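Local coordinates for uncharacterized protein (Uncultured organism, PDB 5IBZ), which probably acts as a hydrolase or lyase of the cyclase family, perhaps with arylformamidase activity, and binds acetylphosphate in a pocket, at residues B[57-62]-B[70-75]; B[281-286]-B[302-307]. One frame throughout, in Å; residues are numbered along the deposited sequence. Where two conformers were deposited one is given.

Overall arrangement
Contacts 1 and 2 follow each other along the chain, and their centres lie about 16 Å apart. The peripheral one, 57-62 with 70-75, is centred about 17 Å from the middle of the chain; 281-286 with 302-307 is buried, about 6 Å from it. They are joined by packing of Ile57 on the loop after strand 278-281: Ile57 CD1 lies 3.6 Å from Ile282 CG2, and Ile57 CG2 4.0 Å from Trp284 CE3. Contact 2 reaches acetylphosphate directly through Glu281, whereas the side chain of Pro72 in contact 1 stays about 13 Å from a bound acetylphosphate. Both contacts also touch the second subunit.

Contact 1 of 2, residues B[57-62]-B[70-75]; sequences IPIDSN and LPPHHT
Ser61 and Pro71 bring the two backbones nearest, CA to CA 4.9 Å, where the irregular segment 57-62 passes the run that enters strand 73-76. The main bond is made by the Ser61 hydroxyl: OG donates to Pro72 O at 2.6 Å, lying in the carbonyl plane with a C=O...donor angle of 150°. With chi1 at -59°, Ser61 OG sits opposite its own carbonyl carbon, which turns it to this acceptor. The same OG accepts from a water 2.7 Å away, and that water in turn takes the N-H of His74, so one hydroxyl is tied to 70-75 twice, directly at Pro72, just before the strand, and through water at His74 within it. Ser61 OG also lies in the plane of the His73 ring, at its CD2 edge.

The apolar part is small: Ile59 CG2 meets Pro72 CB at 3.7 Å, the two side chains crossing at about a right angle. Separately, Pro71 CB makes a van der Waals contact with Ser61 O at 3.7 Å. Across Ser61, Asp60 OD1 accepts from Asn62 N at 2.8 Å, met from above the carboxylate plane (43° out of it), an Asx turn.

Pro310 of the second subunit packs on Asp60, and His73 ND1 bonds to Tyr105 OH of the third subunit. Strand 73-76 pairs antiparallel with strand 97-107, whose Ile104 and Met106 pack on Ile59 and Pro72, respectively.

Contact 2 of 2, residues B[281-286]-B[302-307]; sequences EIWWLE and LAAQPL. With UVW (acetylphosphate), chain F.
Two segments whose nearest CA atoms, those of Trp283 and Ala304, are 10.8 Å apart are joined by one indole. Trp283 spans the gap with its far corner: CH2 lies 3.9 Å from Ala304 CB, which approaches obliquely, and 4.2 Å from Leu302 CD2, which sits at the ring edge near its plane. Trp283 and Leu302 reach toward each other from opposite directions. At the other end of the indole, NE1 is bonded to Gln113 O, which together with an edge-to-face meeting with Trp114 helps fix the ring's rotation.

Two residues before this buried tryptophan, Glu281 extends beyond CG (chi2 166°) to the acetylphosphate. Its OE1 stands 2.7 Å from O3P of the ligand and its OE2 2.6 Å from O2P, so both carboxylate oxygens face the phosphate. Replacing Glu281 with an alanine would probably leave O2P and O3P without these close neighbours and the phosphate less firmly placed.

The indole spans from the loop after strand 278-281 to strand 299-303 and the turn after it, packing on Val201 of strand 199-203, one of three strands between them in the mixed sheet. Glu281 belongs to the acetylphosphate pocket of this cyclase-family protein, where His119 NE2, His268 NE2 and Arg69 NH1 hydrogen-bond the ligand.

Contact 1 of 2, residues B[57-62]-B[70-75]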
# COMPACT_ATOMS: atom_id res chain seq x y z
N ILE B 57 -10.06 -8.46 16.53
CA ILE B 57 -10.77 -7.22 16.19
C ILE B 57 -10.91 -7.15 14.67
O ILE B 57 -10.16 -7.79 13.92
CB ILE B 57 -10.06 -5.96 16.72
CG1 ILE B 57 -8.65 -5.80 16.15
CG2 ILE B 57 -10.04 -5.97 18.22
CD1 ILE B 57 -8.15 -4.34 16.22
N PRO B 58 -11.86 -6.35 14.20
CA PRO B 58 -11.97 -6.21 12.75
C PRO B 58 -10.75 -5.51 12.16
O PRO B 58 -10.27 -4.52 12.74
CB PRO B 58 -13.24 -5.37 12.55
CG PRO B 58 -13.50 -4.72 13.86
CD PRO B 58 -12.93 -5.64 14.92
N ILE B 59 -10.28 -6.04 11.03
CA ILE B 59 -9.24 -5.37 10.24
C ILE B 59 -9.91 -4.30 9.40
O ILE B 59 -10.57 -4.60 8.39
CB ILE B 59 -8.48 -6.34 9.36
CG1 ILE B 59 -7.79 -7.41 10.23
CG2 ILE B 59 -7.46 -5.59 8.49
CD1 ILE B 59 -6.99 -8.43 9.49
N ASP B 60 -9.72 -3.06 9.82
CA ASP B 60 -10.28 -1.91 9.15
C ASP B 60 -9.48 -0.70 9.64
O ASP B 60 -8.46 -0.87 10.33
CB ASP B 60 -11.79 -1.76 9.39
CG ASP B 60 -12.17 -1.56 10.86
OD1 ASP B 60 -11.38 -0.98 11.63
OD2 ASP B 60 -13.29 -1.98 11.23
N SER B 61 -9.89 0.52 9.28
CA SER B 61 -9.10 1.69 9.60
C SER B 61 -9.54 2.36 10.91
O SER B 61 -9.06 3.44 11.26
CB SER B 61 -9.16 2.70 8.45
OG SER B 61 -8.68 2.10 7.25
N ASN B 62 -10.42 1.67 11.63
CA ASN B 62 -11.12 2.21 12.80
C ASN B 62 -10.56 1.72 14.15
O ASN B 62 -10.97 2.18 15.22
CB ASN B 62 -12.60 1.84 12.69
CG ASN B 62 -13.47 2.55 13.71
OD1 ASN B 62 -13.29 3.73 13.98
ND2 ASN B 62 -14.42 1.81 14.28
N LEU B 70 0.41 3.01 10.83
CA LEU B 70 -0.81 3.32 10.04
C LEU B 70 -1.92 2.35 10.37
O LEU B 70 -1.66 1.17 10.58
CB LEU B 70 -0.54 3.22 8.54
CG LEU B 70 -0.84 4.45 7.70
CD1 LEU B 70 0.25 5.40 7.98
CD2 LEU B 70 -0.90 4.11 6.21
N PRO B 71 -3.18 2.81 10.36
CA PRO B 71 -4.28 1.85 10.44
C PRO B 71 -4.31 0.95 9.19
O PRO B 71 -3.97 1.42 8.12
CB PRO B 71 -5.53 2.74 10.48
CG PRO B 71 -5.05 4.07 10.81
CD PRO B 71 -3.66 4.19 10.29
N PRO B 72 -4.72 -0.31 9.33
CA PRO B 72 -4.95 -1.12 8.13
C PRO B 72 -5.91 -0.40 7.18
O PRO B 72 -6.80 0.30 7.63
CB PRO B 72 -5.55 -2.41 8.68
CG PRO B 72 -5.06 -2.48 10.11
CD PRO B 72 -4.95 -1.08 10.58
N HIS B 73 -5.71 -0.60 5.89
CA HIS B 73 -6.51 0.11 4.91
C HIS B 73 -6.93 -0.81 3.78
O HIS B 73 -6.09 -1.27 2.99
CB HIS B 73 -5.77 1.29 4.35
CG HIS B 73 -6.66 2.22 3.60
ND1 HIS B 73 -6.47 2.52 2.26
CD2 HIS B 73 -7.75 2.92 4.00
CE1 HIS B 73 -7.43 3.35 1.87
NE2 HIS B 73 -8.21 3.61 2.91
N HIS B 74 -8.24 -1.03 3.69
CA HIS B 74 -8.87 -1.93 2.71
C HIS B 74 -9.40 -1.11 1.54
O HIS B 74 -10.04 -0.08 1.74
CB HIS B 74 -10.00 -2.70 3.42
CG HIS B 74 -10.86 -3.55 2.52
ND1 HIS B 74 -12.24 -3.48 2.54
CD2 HIS B 74 -10.54 -4.57 1.69
CE1 HIS B 74 -12.73 -4.38 1.70
NE2 HIS B 74 -11.72 -5.05 1.17
N THR B 75 -9.07 -1.52 0.32
CA THR B 75 -9.65 -0.88 -0.86
C THR B 75 -10.09 -1.94 -1.85
O THR B 75 -9.53 -3.04 -1.90
CB THR B 75 -8.67 0.10 -1.59
OG1 THR B 75 -7.46 -0.58 -1.95
CG2 THR B 75 -8.33 1.32 -0.72
O HOH W 1 -9.98 0.28 5.67

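Contact 2 of 2, residues B[281-286]-B[302-307]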
# COMPACT_ATOMS: atom_id res chain seq x y z
N GLU B 281 -1.00 -9.34 20.77
CA GLU B 281 -1.57 -8.05 21.15
C GLU B 281 -2.83 -7.75 20.37
O GLU B 281 -3.01 -8.22 19.25
CB GLU B 281 -0.55 -6.92 20.91
CG GLU B 281 0.65 -7.04 21.84
CD GLU B 281 1.83 -6.17 21.45
OE1 GLU B 281 1.92 -5.71 20.30
OE2 GLU B 281 2.67 -5.95 22.35
N ILE B 282 -3.67 -6.92 20.98
CA ILE B 282 -4.94 -6.45 20.41
C ILE B 282 -5.89 -7.62 20.08
O ILE B 282 -6.66 -7.60 19.11
CB ILE B 282 -4.76 -5.56 19.14
CG1 ILE B 282 -3.44 -4.75 19.20
CG2 ILE B 282 -5.96 -4.63 19.04
CD1 ILE B 282 -3.27 -3.73 18.08
N TRP B 283 -5.89 -8.62 20.94
CA TRP B 283 -6.90 -9.67 20.84
C TRP B 283 -8.21 -9.16 21.44
O TRP B 283 -8.22 -8.18 22.20
CB TRP B 283 -6.42 -10.95 21.56
CG TRP B 283 -5.25 -11.65 20.90
CD1 TRP B 283 -4.21 -11.07 20.23
CD2 TRP B 283 -5.00 -13.06 20.88
NE1 TRP B 283 -3.33 -12.04 19.79
CE2 TRP B 283 -3.79 -13.27 20.17
CE3 TRP B 283 -5.69 -14.17 21.38
CZ2 TRP B 283 -3.25 -14.53 19.98
CZ3 TRP B 283 -5.15 -15.43 21.18
CH2 TRP B 283 -3.95 -15.60 20.48
N TRP B 284 -9.33 -9.80 21.08
CA TRP B 284 -10.66 -9.42 21.53
C TRP B 284 -11.23 -10.55 22.35
O TRP B 284 -11.49 -11.63 21.83
CB TRP B 284 -11.59 -9.11 20.35
CG TRP B 284 -12.95 -8.67 20.82
CD1 TRP B 284 -14.06 -9.45 20.97
CD2 TRP B 284 -13.32 -7.35 21.23
NE1 TRP B 284 -15.10 -8.69 21.45
CE2 TRP B 284 -14.67 -7.40 21.62
CE3 TRP B 284 -12.63 -6.12 21.31
CZ2 TRP B 284 -15.36 -6.26 22.06
CZ3 TRP B 284 -13.32 -5.00 21.75
CH2 TRP B 284 -14.66 -5.09 22.13
N LEU B 285 -11.42 -10.30 23.65
CA LEU B 285 -11.71 -11.38 24.58
C LEU B 285 -13.05 -11.28 25.29
O LEU B 285 -13.38 -12.12 26.12
CB LEU B 285 -10.59 -11.44 25.63
CG LEU B 285 -9.19 -11.67 25.03
CD1 LEU B 285 -8.13 -11.69 26.11
CD2 LEU B 285 -9.14 -12.95 24.21
N GLU B 286 -13.83 -10.24 24.98
CA GLU B 286 -15.06 -9.98 25.72
C GLU B 286 -16.06 -11.12 25.64
O GLU B 286 -16.67 -11.50 26.66
CB GLU B 286 -15.72 -8.69 25.22
CG GLU B 286 -16.85 -8.25 26.18
CD GLU B 286 -17.50 -6.92 25.82
OE1 GLU B 286 -16.84 -6.05 25.24
OE2 GLU B 286 -18.69 -6.74 26.16
N LEU B 302 -7.03 -23.78 20.95
CA LEU B 302 -6.78 -22.50 20.31
C LEU B 302 -6.12 -22.68 18.96
O LEU B 302 -5.07 -23.33 18.88
CB LEU B 302 -5.87 -21.65 21.20
CG LEU B 302 -5.53 -20.26 20.67
CD1 LEU B 302 -6.76 -19.43 20.45
CD2 LEU B 302 -4.61 -19.58 21.64
N ALA B 303 -6.75 -22.15 17.91
CA ALA B 303 -6.13 -22.09 16.59
C ALA B 303 -5.71 -20.67 16.32
O ALA B 303 -6.55 -19.84 15.90
CB ALA B 303 -7.10 -22.57 15.51
N ALA B 304 -4.44 -20.38 16.59
CA ALA B 304 -3.90 -19.04 16.49
C ALA B 304 -2.65 -19.03 15.61
O ALA B 304 -1.68 -18.31 15.86
CB ALA B 304 -3.60 -18.48 17.85
N GLN B 305 -2.73 -19.74 14.50
CA GLN B 305 -1.60 -19.79 13.57
C GLN B 305 -1.37 -18.42 12.91
O GLN B 305 -2.30 -17.68 12.62
CB GLN B 305 -1.84 -20.87 12.51
CG GLN B 305 -2.99 -20.59 11.51
CD GLN B 305 -4.37 -21.09 11.95
OE1 GLN B 305 -4.72 -21.07 13.14
NE2 GLN B 305 -5.18 -21.49 10.98
N PRO B 306 -0.10 -18.08 12.70
CA PRO B 306 0.19 -16.86 11.95
C PRO B 306 0.05 -17.10 10.46
O PRO B 306 -0.02 -18.25 10.02
CB PRO B 306 1.65 -16.60 12.30
CG PRO B 306 2.23 -17.97 12.37
CD PRO B 306 1.13 -18.85 12.98
N LEU B 307 0.01 -16.03 9.68
CA LEU B 307 0.15 -16.17 8.23
C LEU B 307 1.58 -16.62 7.90
O LEU B 307 2.53 -16.33 8.64
CB LEU B 307 -0.14 -14.87 7.50
CG LEU B 307 -1.55 -14.31 7.67
CD1 LEU B 307 -1.67 -12.99 6.96
CD2 LEU B 307 -2.59 -15.30 7.11
C1 UVW F . 5.00 -0.81 20.97
O1 UVW F . 5.03 -0.58 19.81
C1M UVW F . 5.24 0.31 21.98
O2 UVW F . 4.74 -2.10 21.44
P UVW F . 4.62 -3.41 20.47
O1P UVW F . 5.75 -3.46 19.47
O2P UVW F . 4.66 -4.61 21.39
O3P UVW F . 3.31 -3.42 19.71